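Local coordinates for protein SAM-dependent methyltransferase (Pyrococcus horikoshii, PDB 1WZN) that probably transfers a methyl group from S-adenosyl-L-methionine to a substrate not yet identified, and holds the product S-adenosyl-L-homocysteine in its cofactor pocket, at residues Lys136-Cys147 and Met241-Ser251; Gln181-Val189 and Ala200-Ile209. All coordinates share one frame; numbering follows the deposited sequence.

How the contacts relate
Contact 1 pairs strands 139-146 and 242-248 in the mixed seven-stranded sheet of the Rossmann-like methyltransferase domain, whereas contact 2 pairs strands 182-192 and 198-208 of a separate four-stranded antiparallel sheet. Contact 2 is nested inside the chain loop that contact 1 closes: the second sheet is inserted between core strands 139-146 and 225-230, and the last strand, 242-248, then returns beside 139-146. The contact centres lie 26 Å apart, on opposite sides of the chain's centre, and the nearest atoms about 6 Å. The side chains of Asp-144 (contact 1) and Asp-205 (contact 2) lie about 6 and 8 Å from the bound S-adenosyl-L-homocysteine, so core and inserted sheet both approach the cofactor. Both touch the second subunit.

Contact 1 (Lys136-Cys147 and Met241-Ser251); sequences KPGGVFITDFPC and MRYWIVGIAKS
With CG turned between its own backbone N and carbonyl carbon (chi1 64°), Asp-144 sets its CB over the centre of one face of the six-membered ring of Trp-244, whose chi1 of -65° puts CG anti to the carbonyl carbon. In this CH-pi contact CB is 3.4 Å from the ring centroid, while Ile-142 CG2 meets the edge of the same ring at CE3 (3.5 Å). Arg-242 NH1 meets Asp-144 OD2 at 3.2 Å in a salt bridge that lies in the guanidinium plane but comes from above the carboxylate plane. Asp-144 OD1 accepts from Phe-113 N, and Arg-242 NH2 pairs with Glu-26, so each group has a second partner. An alanine in place of Asp-144 would keep the CB over the indole but would probably leave Arg-242 NH1 without this carboxylate and Phe-113 N without its acceptor. On the other face of the sheet, Tyr-243 CB sits over the Phe-145 ring and Ile-245 CG1 abuts its edge at CE2 (3.3 Å). Between the two faces, the antiparallel ladder runs through backbone bonds such as Phe-141 N to Gly-247 O (2.8 Å). An antiparallel strand 242-248 slotted between 139-146 and 225-230 (order 3-2-1-4-5-7-6) is the hallmark of the class I methyltransferase sheet. Val-140, Ile-142 and Val-246 pack against helix 23-36, Phe-145 and Ile-245 against helix 212-219, and strands 106-111 and 225-230 flank the pair.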
loop_
_atom_site.group_PDB
_atom_site.type_symbol
_atom_site.label_atom_id
_atom_site.label_comp_id
_atom_site.label_asym_id
_atom_site.label_seq_id
_atom_site.Cartn_x
_atom_site.Cartn_y
_atom_site.Cartn_z
ATOM N N LYS A 136 -23.106 -28.697 -33.085
ATOM C CA LYS A 136 -23.052 -29.776 -34.069
ATOM C C LYS A 136 -21.858 -30.619 -33.629
ATOM O O LYS A 136 -20.971 -30.122 -32.931
ATOM C CB LYS A 136 -22.779 -29.228 -35.471
ATOM C CG LYS A 136 -23.903 -28.405 -36.069
ATOM C CD LYS A 136 -23.578 -28.070 -37.515
ATOM C CE LYS A 136 -24.622 -27.171 -38.138
ATOM N NZ LYS A 136 -24.217 -26.847 -39.526
ATOM N N PRO A 137 -21.813 -31.901 -34.025
ATOM C CA PRO A 137 -20.693 -32.762 -33.637
ATOM C C PRO A 137 -19.357 -32.141 -34.015
ATOM O O PRO A 137 -19.183 -31.656 -35.133
ATOM C CB PRO A 137 -20.966 -34.054 -34.407
ATOM C CG PRO A 137 -22.457 -34.080 -34.498
ATOM C CD PRO A 137 -22.780 -32.646 -34.853
ATOM N N GLY A 138 -18.412 -32.151 -33.085
ATOM C CA GLY A 138 -17.109 -31.576 -33.374
ATOM C C GLY A 138 -17.073 -30.060 -33.250
ATOM O O GLY A 138 -16.026 -29.449 -33.447
ATOM N N GLY A 139 -18.212 -29.453 -32.931
ATOM C CA GLY A 139 -18.263 -28.007 -32.783
ATOM C C GLY A 139 -17.589 -27.559 -31.497
ATOM O O GLY A 139 -17.288 -28.389 -30.632
ATOM N N VAL A 140 -17.367 -26.253 -31.347
ATOM C CA VAL A 140 -16.698 -25.749 -30.151
ATOM C C VAL A 140 -17.394 -24.619 -29.399
ATOM O O VAL A 140 -18.106 -23.800 -29.985
ATOM C CB VAL A 140 -15.255 -25.264 -30.475
ATOM C CG1 VAL A 140 -14.426 -26.417 -31.025
ATOM C CG2 VAL A 140 -15.290 -24.112 -31.484
ATOM N N PHE A 141 -17.177 -24.596 -28.085
ATOM C CA PHE A 141 -17.703 -23.548 -27.210
ATOM C C PHE A 141 -16.453 -22.800 -26.748
ATOM O O PHE A 141 -15.467 -23.429 -26.344
ATOM C CB PHE A 141 -18.435 -24.149 -26.000
ATOM C CG PHE A 141 -18.725 -23.148 -24.907
ATOM C CD1 PHE A 141 -19.459 -21.994 -25.172
ATOM C CD2 PHE A 141 -18.259 -23.361 -23.613
ATOM C CE1 PHE A 141 -19.725 -21.064 -24.161
ATOM C CE2 PHE A 141 -18.519 -22.437 -22.595
ATOM C CZ PHE A 141 -19.250 -21.291 -22.869
ATOM N N ILE A 142 -16.481 -21.471 -26.835
ATOM C CA ILE A 142 -15.340 -20.640 -26.441
ATOM C C ILE A 142 -15.813 -19.505 -25.538
ATOM O O ILE A 142 -16.747 -18.781 -25.879
ATOM C CB ILE A 142 -14.655 -19.998 -27.681
ATOM C CG1 ILE A 142 -14.182 -21.080 -28.654
ATOM C CG2 ILE A 142 -13.465 -19.145 -27.250
ATOM C CD1 ILE A 142 -13.767 -20.528 -30.015
ATOM N N THR A 143 -15.174 -19.346 -24.383
ATOM C CA THR A 143 -15.552 -18.265 -23.480
ATOM C C THR A 143 -14.321 -17.811 -22.705
ATOM O O THR A 143 -13.481 -18.629 -22.344
ATOM C CB THR A 143 -16.671 -18.711 -22.497
ATOM O OG1 THR A 143 -17.232 -17.556 -21.863
ATOM C CG2 THR A 143 -16.123 -19.659 -21.428
ATOM N N ASP A 144 -14.215 -16.506 -22.462
ATOM C CA ASP A 144 -13.071 -15.963 -21.737
ATOM C C ASP A 144 -13.465 -15.327 -20.414
ATOM O O ASP A 144 -14.556 -14.785 -20.270
ATOM C CB ASP A 144 -12.339 -14.913 -22.590
ATOM C CG ASP A 144 -13.202 -13.696 -22.887
ATOM O OD1 ASP A 144 -14.253 -13.861 -23.534
ATOM O OD2 ASP A 144 -12.835 -12.571 -22.473
ATOM N N PHE A 145 -12.563 -15.393 -19.443
ATOM C CA PHE A 145 -12.817 -14.793 -18.143
ATOM C C PHE A 145 -11.479 -14.414 -17.527
ATOM O O PHE A 145 -10.441 -14.976 -17.876
ATOM C CB PHE A 145 -13.625 -15.745 -17.249
ATOM C CG PHE A 145 -12.978 -17.074 -17.026
ATOM C CD1 PHE A 145 -12.373 -17.370 -15.810
ATOM C CD2 PHE A 145 -12.977 -18.034 -18.027
ATOM C CE1 PHE A 145 -11.776 -18.609 -15.596
ATOM C CE2 PHE A 145 -12.384 -19.272 -17.826
ATOM C CZ PHE A 145 -11.781 -19.561 -16.606
ATOM N N PRO A 146 -11.482 -13.428 -16.618
ATOM C CA PRO A 146 -10.246 -12.973 -15.982
ATOM C C PRO A 146 -9.825 -13.690 -14.711
ATOM O O PRO A 146 -10.593 -14.442 -14.112
ATOM C CB PRO A 146 -10.528 -11.499 -15.734
ATOM C CG PRO A 146 -11.957 -11.532 -15.316
ATOM C CD PRO A 146 -12.598 -12.519 -16.295
ATOM N N CYS A 147 -8.588 -13.432 -14.303
ATOM C CA CYS A 147 -8.040 -14.027 -13.097
ATOM C C CYS A 147 -8.836 -13.555 -11.892
ATOM O O CYS A 147 -9.009 -12.355 -11.695
ATOM C CB CYS A 147 -6.577 -13.624 -12.935
ATOM S SG CYS A 147 -5.910 -14.024 -11.315
ATOM N N MET A 241 -3.073 -13.949 -17.161
ATOM C CA MET A 241 -4.112 -13.338 -16.337
ATOM C C MET A 241 -5.524 -13.361 -16.919
ATOM O O MET A 241 -6.484 -13.008 -16.236
ATOM C CB MET A 241 -3.720 -11.902 -15.969
ATOM C CG MET A 241 -2.666 -11.818 -14.867
ATOM S SD MET A 241 -3.208 -12.600 -13.312
ATOM C CE MET A 241 -4.155 -11.265 -12.568
ATOM N N ARG A 242 -5.659 -13.744 -18.184
ATOM C CA ARG A 242 -6.986 -13.863 -18.781
ATOM C C ARG A 242 -7.038 -15.275 -19.348
ATOM O O ARG A 242 -6.093 -15.733 -19.985
ATOM C CB ARG A 242 -7.229 -12.827 -19.880
ATOM C CG ARG A 242 -8.650 -12.916 -20.453
ATOM C CD ARG A 242 -9.117 -11.585 -21.020
ATOM N NE ARG A 242 -8.333 -11.167 -22.175
ATOM C CZ ARG A 242 -8.742 -11.271 -23.435
ATOM N NH1 ARG A 242 -9.937 -11.780 -23.708
ATOM N NH2 ARG A 242 -7.957 -10.857 -24.422
ATOM N N TYR A 243 -8.139 -15.970 -19.101
ATOM C CA TYR A 243 -8.253 -17.348 -19.543
ATOM C C TYR A 243 -9.347 -17.593 -20.558
ATOM O O TYR A 243 -10.320 -16.843 -20.641
ATOM C CB TYR A 243 -8.492 -18.239 -18.326
ATOM C CG TYR A 243 -7.559 -17.893 -17.193
ATOM C CD1 TYR A 243 -6.190 -18.091 -17.318
ATOM C CD2 TYR A 243 -8.039 -17.284 -16.035
ATOM C CE1 TYR A 243 -5.305 -17.680 -16.319
ATOM C CE2 TYR A 243 -7.164 -16.867 -15.026
ATOM C CZ TYR A 243 -5.799 -17.065 -15.182
ATOM O OH TYR A 243 -4.923 -16.616 -14.220
ATOM N N TRP A 244 -9.161 -18.656 -21.328
ATOM C CA TRP A 244 -10.131 -19.070 -22.324
ATOM C C TRP A 244 -10.421 -20.537 -22.098
ATOM O O TRP A 244 -9.498 -21.344 -21.980
ATOM C CB TRP A 244 -9.584 -18.904 -23.738
ATOM C CG TRP A 244 -9.325 -17.500 -24.120
ATOM C CD1 TRP A 244 -8.228 -16.750 -23.803
ATOM C CD2 TRP A 244 -10.187 -16.656 -24.881
ATOM N NE1 TRP A 244 -8.357 -15.485 -24.327
ATOM C CE2 TRP A 244 -9.551 -15.400 -24.993
ATOM C CE3 TRP A 244 -11.441 -16.836 -25.480
ATOM C CZ2 TRP A 244 -10.125 -14.327 -25.681
ATOM C CZ3 TRP A 244 -12.012 -15.766 -26.164
ATOM C CH2 TRP A 244 -11.352 -14.530 -26.258
ATOM N N ILE A 245 -11.701 -20.876 -22.010
ATOM C CA ILE A 245 -12.105 -22.260 -21.862
ATOM C C ILE A 245 -12.669 -22.647 -23.224
ATOM O O ILE A 245 -13.506 -21.936 -23.781
ATOM C CB ILE A 245 -13.199 -22.437 -20.791
ATOM C CG1 ILE A 245 -12.626 -22.131 -19.402
ATOM C CG2 ILE A 245 -13.742 -23.859 -20.834
ATOM C CD1 ILE A 245 -11.514 -23.062 -18.969
ATOM N N VAL A 246 -12.181 -23.752 -23.771
ATOM C CA VAL A 246 -12.647 -24.228 -25.061
ATOM C C VAL A 246 -13.216 -25.625 -24.885
ATOM O O VAL A 246 -12.513 -26.546 -24.463
ATOM C CB VAL A 246 -11.498 -24.270 -26.093
ATOM C CG1 VAL A 246 -11.993 -24.882 -27.407
ATOM C CG2 VAL A 246 -10.959 -22.865 -26.318
ATOM N N GLY A 247 -14.502 -25.766 -25.178
ATOM C CA GLY A 247 -15.148 -27.059 -25.060
ATOM C C GLY A 247 -15.361 -27.622 -26.450
ATOM O O GLY A 247 -15.907 -26.937 -27.318
ATOM N N ILE A 248 -14.936 -28.864 -26.667
ATOM C CA ILE A 248 -15.083 -29.500 -27.975
ATOM C C ILE A 248 -16.100 -30.638 -27.894
ATOM O O ILE A 248 -15.937 -31.584 -27.116
ATOM C CB ILE A 248 -13.739 -30.070 -28.469
ATOM C CG1 ILE A 248 -12.654 -29.000 -28.358
ATOM C CG2 ILE A 248 -13.874 -30.537 -29.920
ATOM C CD1 ILE A 248 -11.243 -29.537 -28.471
ATOM N N ALA A 249 -17.155 -30.539 -28.693
ATOM C CA ALA A 249 -18.191 -31.561 -28.700
ATOM C C ALA A 249 -17.694 -32.836 -29.380
ATOM O O ALA A 249 -16.901 -32.773 -30.319
ATOM C CB ALA A 249 -19.430 -31.033 -29.411
ATOM N N LYS A 250 -18.153 -33.987 -28.897
ATOM C CA LYS A 250 -17.769 -35.277 -29.475
ATOM C C LYS A 250 -18.143 -35.294 -30.954
ATOM O O LYS A 250 -19.190 -34.772 -31.333
ATOM C CB LYS A 250 -18.505 -36.421 -28.769
ATOM C CG LYS A 250 -18.011 -36.736 -27.369
ATOM C CD LYS A 250 -18.782 -37.897 -26.736
ATOM C CE LYS A 250 -20.152 -37.460 -26.233
ATOM N NZ LYS A 250 -20.038 -36.447 -25.139
ATOM N N SER A 251 -17.298 -35.887 -31.790
ATOM C CA SER A 251 -17.600 -35.951 -33.215
ATOM C C SER A 251 -17.668 -37.386 -33.735
ATOM O O SER A 251 -17.088 -38.285 -33.086
ATOM C CB SER A 251 -16.566 -35.150 -34.016
ATOM O OG SER A 251 -15.245 -35.586 -33.756
#

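Contact 2 (Gln181-Val189 and Ala200-Ile209)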
loop_
_atom_site.group_PDB
_atom_site.type_symbol
_atom_site.label_atom_id
_atom_site.label_comp_id
_atom_site.label_asym_id
_atom_site.label_seq_id
_atom_site.Cartn_x
_atom_site.Cartn_y
_atom_site.Cartn_z
ATOM N N GLN A 181 -17.217 -17.294 -2.767
ATOM C CA GLN A 181 -16.744 -16.956 -4.104
ATOM C C GLN A 181 -17.664 -15.969 -4.828
ATOM O O GLN A 181 -18.057 -16.181 -5.982
ATOM C CB GLN A 181 -16.582 -18.243 -4.921
ATOM C CG GLN A 181 -15.408 -19.109 -4.458
ATOM C CD GLN A 181 -15.420 -20.497 -5.064
ATOM O OE1 GLN A 181 -15.710 -21.485 -4.382
ATOM N NE2 GLN A 181 -15.118 -20.583 -6.354
ATOM N N LYS A 182 -18.001 -14.888 -4.135
ATOM C CA LYS A 182 -18.867 -13.859 -4.689
ATOM C C LYS A 182 -18.102 -12.550 -4.724
ATOM O O LYS A 182 -17.229 -12.302 -3.890
ATOM C CB LYS A 182 -20.120 -13.680 -3.828
ATOM C CG LYS A 182 -21.098 -14.850 -3.846
ATOM C CD LYS A 182 -21.867 -14.938 -5.154
ATOM C CE LYS A 182 -22.999 -15.960 -5.054
ATOM N NZ LYS A 182 -23.796 -16.048 -6.312
ATOM N N LEU A 183 -18.431 -11.720 -5.703
ATOM C CA LEU A 183 -17.796 -10.421 -5.850
ATOM C C LEU A 183 -18.901 -9.426 -6.172
ATOM O O LEU A 183 -19.798 -9.720 -6.961
ATOM C CB LEU A 183 -16.766 -10.464 -6.989
ATOM C CG LEU A 183 -15.963 -9.202 -7.331
ATOM C CD1 LEU A 183 -14.707 -9.593 -8.093
ATOM C CD2 LEU A 183 -16.808 -8.243 -8.148
ATOM N N ARG A 184 -18.862 -8.266 -5.531
ATOM C CA ARG A 184 -19.844 -7.228 -5.802
ATOM C C ARG A 184 -19.096 -6.190 -6.620
ATOM O O ARG A 184 -18.186 -5.536 -6.113
ATOM C CB ARG A 184 -20.350 -6.602 -4.501
ATOM C CG ARG A 184 -21.136 -7.557 -3.623
ATOM C CD ARG A 184 -22.416 -7.997 -4.307
ATOM N NE ARG A 184 -23.258 -6.863 -4.681
ATOM C CZ ARG A 184 -24.493 -6.976 -5.162
ATOM N NH1 ARG A 184 -25.037 -8.173 -5.327
ATOM N NH2 ARG A 184 -25.186 -5.891 -5.479
ATOM N N PHE A 185 -19.460 -6.068 -7.892
ATOM C CA PHE A 185 -18.812 -5.113 -8.776
ATOM C C PHE A 185 -19.603 -3.817 -8.808
ATOM O O PHE A 185 -20.756 -3.784 -9.247
ATOM C CB PHE A 185 -18.699 -5.679 -10.188
ATOM C CG PHE A 185 -18.084 -4.719 -11.163
ATOM C CD1 PHE A 185 -16.808 -4.213 -10.941
ATOM C CD2 PHE A 185 -18.792 -4.294 -12.281
ATOM C CE1 PHE A 185 -16.242 -3.292 -11.820
ATOM C CE2 PHE A 185 -18.238 -3.374 -13.167
ATOM C CZ PHE A 185 -16.959 -2.871 -12.936
ATOM N N LYS A 186 -18.973 -2.746 -8.355
ATOM C CA LYS A 186 -19.635 -1.457 -8.305
ATOM C C LYS A 186 -18.921 -0.439 -9.173
ATOM O O LYS A 186 -17.697 -0.365 -9.192
ATOM C CB LYS A 186 -19.712 -0.991 -6.847
ATOM C CG LYS A 186 -20.449 -2.003 -5.958
ATOM C CD LYS A 186 -20.246 -1.733 -4.482
ATOM C CE LYS A 186 -20.916 -2.799 -3.625
ATOM N NZ LYS A 186 -22.402 -2.800 -3.753
ATOM N N ARG A 187 -19.708 0.337 -9.905
ATOM C CA ARG A 187 -19.163 1.346 -10.792
ATOM C C ARG A 187 -20.082 2.557 -10.852
ATOM O O ARG A 187 -21.249 2.449 -11.224
ATOM C CB ARG A 187 -18.970 0.749 -12.190
ATOM C CG ARG A 187 -18.793 1.767 -13.309
ATOM C CD ARG A 187 -18.505 1.062 -14.628
ATOM N NE ARG A 187 -17.176 0.453 -14.628
ATOM C CZ ARG A 187 -16.753 -0.419 -15.538
ATOM N NH1 ARG A 187 -17.556 -0.799 -16.523
ATOM N NH2 ARG A 187 -15.518 -0.899 -15.475
ATOM N N LEU A 188 -19.556 3.706 -10.449
ATOM C CA LEU A 188 -20.321 4.938 -10.498
ATOM C C LEU A 188 -19.949 5.625 -11.803
ATOM O O LEU A 188 -18.775 5.907 -12.045
ATOM C CB LEU A 188 -19.954 5.850 -9.327
ATOM C CG LEU A 188 -20.592 7.244 -9.375
ATOM C CD1 LEU A 188 -22.112 7.129 -9.199
ATOM C CD2 LEU A 188 -19.991 8.110 -8.281
ATOM N N VAL A 189 -20.936 5.873 -12.656
ATOM C CA VAL A 189 -20.668 6.550 -13.919
ATOM C C VAL A 189 -21.302 7.935 -13.866
ATOM O O VAL A 189 -22.517 8.074 -13.718
ATOM C CB VAL A 189 -21.239 5.765 -15.122
ATOM C CG1 VAL A 189 -20.975 6.528 -16.424
ATOM C CG2 VAL A 189 -20.596 4.381 -15.183
ATOM N N ALA A 200 -25.800 10.780 -12.961
ATOM C CA ALA A 200 -25.002 9.691 -12.416
ATOM C C ALA A 200 -25.807 8.412 -12.282
ATOM O O ALA A 200 -26.978 8.437 -11.899
ATOM C CB ALA A 200 -24.433 10.085 -11.064
ATOM N N PHE A 201 -25.155 7.298 -12.591
ATOM C CA PHE A 201 -25.769 5.979 -12.527
ATOM C C PHE A 201 -24.819 5.033 -11.814
ATOM O O PHE A 201 -23.604 5.091 -12.014
ATOM C CB PHE A 201 -26.042 5.464 -13.939
ATOM C CG PHE A 201 -27.049 6.275 -14.692
ATOM C CD1 PHE A 201 -28.408 6.144 -14.421
ATOM C CD2 PHE A 201 -26.642 7.184 -15.660
ATOM C CE1 PHE A 201 -29.347 6.909 -15.108
ATOM C CE2 PHE A 201 -27.577 7.953 -16.351
ATOM C CZ PHE A 201 -28.928 7.814 -16.073
ATOM N N LEU A 202 -25.373 4.157 -10.987
ATOM C CA LEU A 202 -24.554 3.214 -10.242
ATOM C C LEU A 202 -24.744 1.778 -10.704
ATOM O O LEU A 202 -25.847 1.238 -10.635
ATOM C CB LEU A 202 -24.881 3.297 -8.742
ATOM C CG LEU A 202 -24.205 2.247 -7.849
ATOM C CD1 LEU A 202 -22.714 2.520 -7.764
ATOM C CD2 LEU A 202 -24.830 2.274 -6.456
ATOM N N VAL A 203 -23.671 1.169 -11.185
ATOM C CA VAL A 203 -23.720 -0.227 -11.600
ATOM C C VAL A 203 -23.415 -0.985 -10.319
ATOM O O VAL A 203 -22.521 -0.600 -9.569
ATOM C CB VAL A 203 -22.628 -0.567 -12.642
ATOM C CG1 VAL A 203 -22.659 -2.062 -12.948
ATOM C CG2 VAL A 203 -22.840 0.236 -13.914
ATOM N N ASP A 204 -24.169 -2.044 -10.054
ATOM C CA ASP A 204 -23.959 -2.845 -8.861
ATOM C C ASP A 204 -24.435 -4.262 -9.161
ATOM O O ASP A 204 -25.606 -4.588 -8.982
ATOM C CB ASP A 204 -24.735 -2.243 -7.685
ATOM C CG ASP A 204 -24.518 -3.001 -6.391
ATOM O OD1 ASP A 204 -23.411 -3.537 -6.188
ATOM O OD2 ASP A 204 -25.454 -3.045 -5.569
ATOM N N ASP A 205 -23.514 -5.096 -9.632
ATOM C CA ASP A 205 -23.840 -6.472 -9.986
ATOM C C ASP A 205 -23.127 -7.490 -9.121
ATOM O O ASP A 205 -21.973 -7.298 -8.747
ATOM C CB ASP A 205 -23.464 -6.759 -11.438
ATOM C CG ASP A 205 -24.185 -5.866 -12.420
ATOM O OD1 ASP A 205 -25.386 -5.600 -12.213
ATOM O OD2 ASP A 205 -23.544 -5.449 -13.405
ATOM N N GLU A 206 -23.819 -8.583 -8.825
ATOM C CA GLU A 206 -23.232 -9.655 -8.040
ATOM C C GLU A 206 -22.583 -10.617 -9.027
ATOM O O GLU A 206 -23.251 -11.136 -9.925
ATOM C CB GLU A 206 -24.306 -10.395 -7.244
ATOM C CG GLU A 206 -23.738 -11.537 -6.413
ATOM C CD GLU A 206 -24.806 -12.314 -5.670
ATOM O OE1 GLU A 206 -25.591 -13.028 -6.327
ATOM O OE2 GLU A 206 -24.856 -12.209 -4.426
ATOM N N LEU A 207 -21.286 -10.846 -8.874
ATOM C CA LEU A 207 -20.573 -11.741 -9.774
ATOM C C LEU A 207 -20.017 -12.939 -9.026
ATOM O O LEU A 207 -19.877 -12.910 -7.804
ATOM C CB LEU A 207 -19.441 -10.987 -10.478
ATOM C CG LEU A 207 -19.912 -9.793 -11.316
ATOM C CD1 LEU A 207 -18.709 -9.077 -11.904
ATOM C CD2 LEU A 207 -20.847 -10.273 -12.423
ATOM N N ASN A 208 -19.692 -13.985 -9.776
ATOM C CA ASN A 208 -19.169 -15.222 -9.211
ATOM C C ASN A 208 -17.710 -15.418 -9.598
ATOM O O ASN A 208 -17.331 -15.201 -10.749
ATOM C CB ASN A 208 -20.017 -16.387 -9.715
ATOM C CG ASN A 208 -21.457 -16.283 -9.261
ATOM O OD1 ASN A 208 -21.804 -16.712 -8.162
ATOM N ND2 ASN A 208 -22.301 -15.689 -10.098
ATOM N N ILE A 209 -16.901 -15.833 -8.630
ATOM C CA ILE A 209 -15.473 -16.046 -8.841
ATOM C C ILE A 209 -15.150 -17.516 -9.099
ATOM O O ILE A 209 -15.501 -18.388 -8.299
ATOM C CB ILE A 209 -14.672 -15.584 -7.609
ATOM C CG1 ILE A 209 -15.031 -14.135 -7.274
ATOM C CG2 ILE A 209 -13.176 -15.724 -7.881
ATOM C CD1 ILE A 209 -14.468 -13.655 -5.939
HETATM O O HOH W 1 -20.179 -17.999 -6.682
HETATM O O HOH W 2 -25.133 -3.689 -2.912
#
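Salt bridges link the charged side chains on the face of the hairpin that carries Lys-182, Arg-184, Lys-186, Asp-204 and Glu-206. Asp-204 is shared by two cations: Lys-186 NZ meets OD1 at 2.7 Å from above the carboxylate plane, and Arg-184 NH2 lies 2.9 Å from OD2, which sits at the guanidinium edge. Bends at chi2 and chi3 (-64° and -57°) fold Arg-184 back across the partner strand, its guanidinium face lying over the Asp-205 to Glu-206 peptide. A water donates to Asp-204 OD2. Nearer the Gln-181 end, Lys-182 NZ bonds Asn-208 OD1 at 2.8 Å and forms a longer salt bridge with Glu-206 OE1 (3.5 Å). Beyond the two strands, Lys-186 NZ also bonds Asn-160 of the third subunit, while on the other face Arg-187 pairs with Asp-172 and Asp-205 accepts from Tyr-2 N. Backbone bonds hold the two strands of this antiparallel beta hairpin, among them Leu-207 N to Leu-183 O at 2.7 Å; a G1 bulge at Gln-181 and Lys-182, opposite Glu-177, leads into it from strand 166-177. At the same end Gln-181 NE2 reaches Ile-209 O (3.0 Å) as well as Glu-214, while Gln-181 OE1 accepts from Arg-213 N of the second subunit. Apolar contacts join the side chains of the opposite face, where Leu-207 CD1 comes 3.8 Å from Phe-185 CB and Arg-187 CB lies beside Val-203 CB.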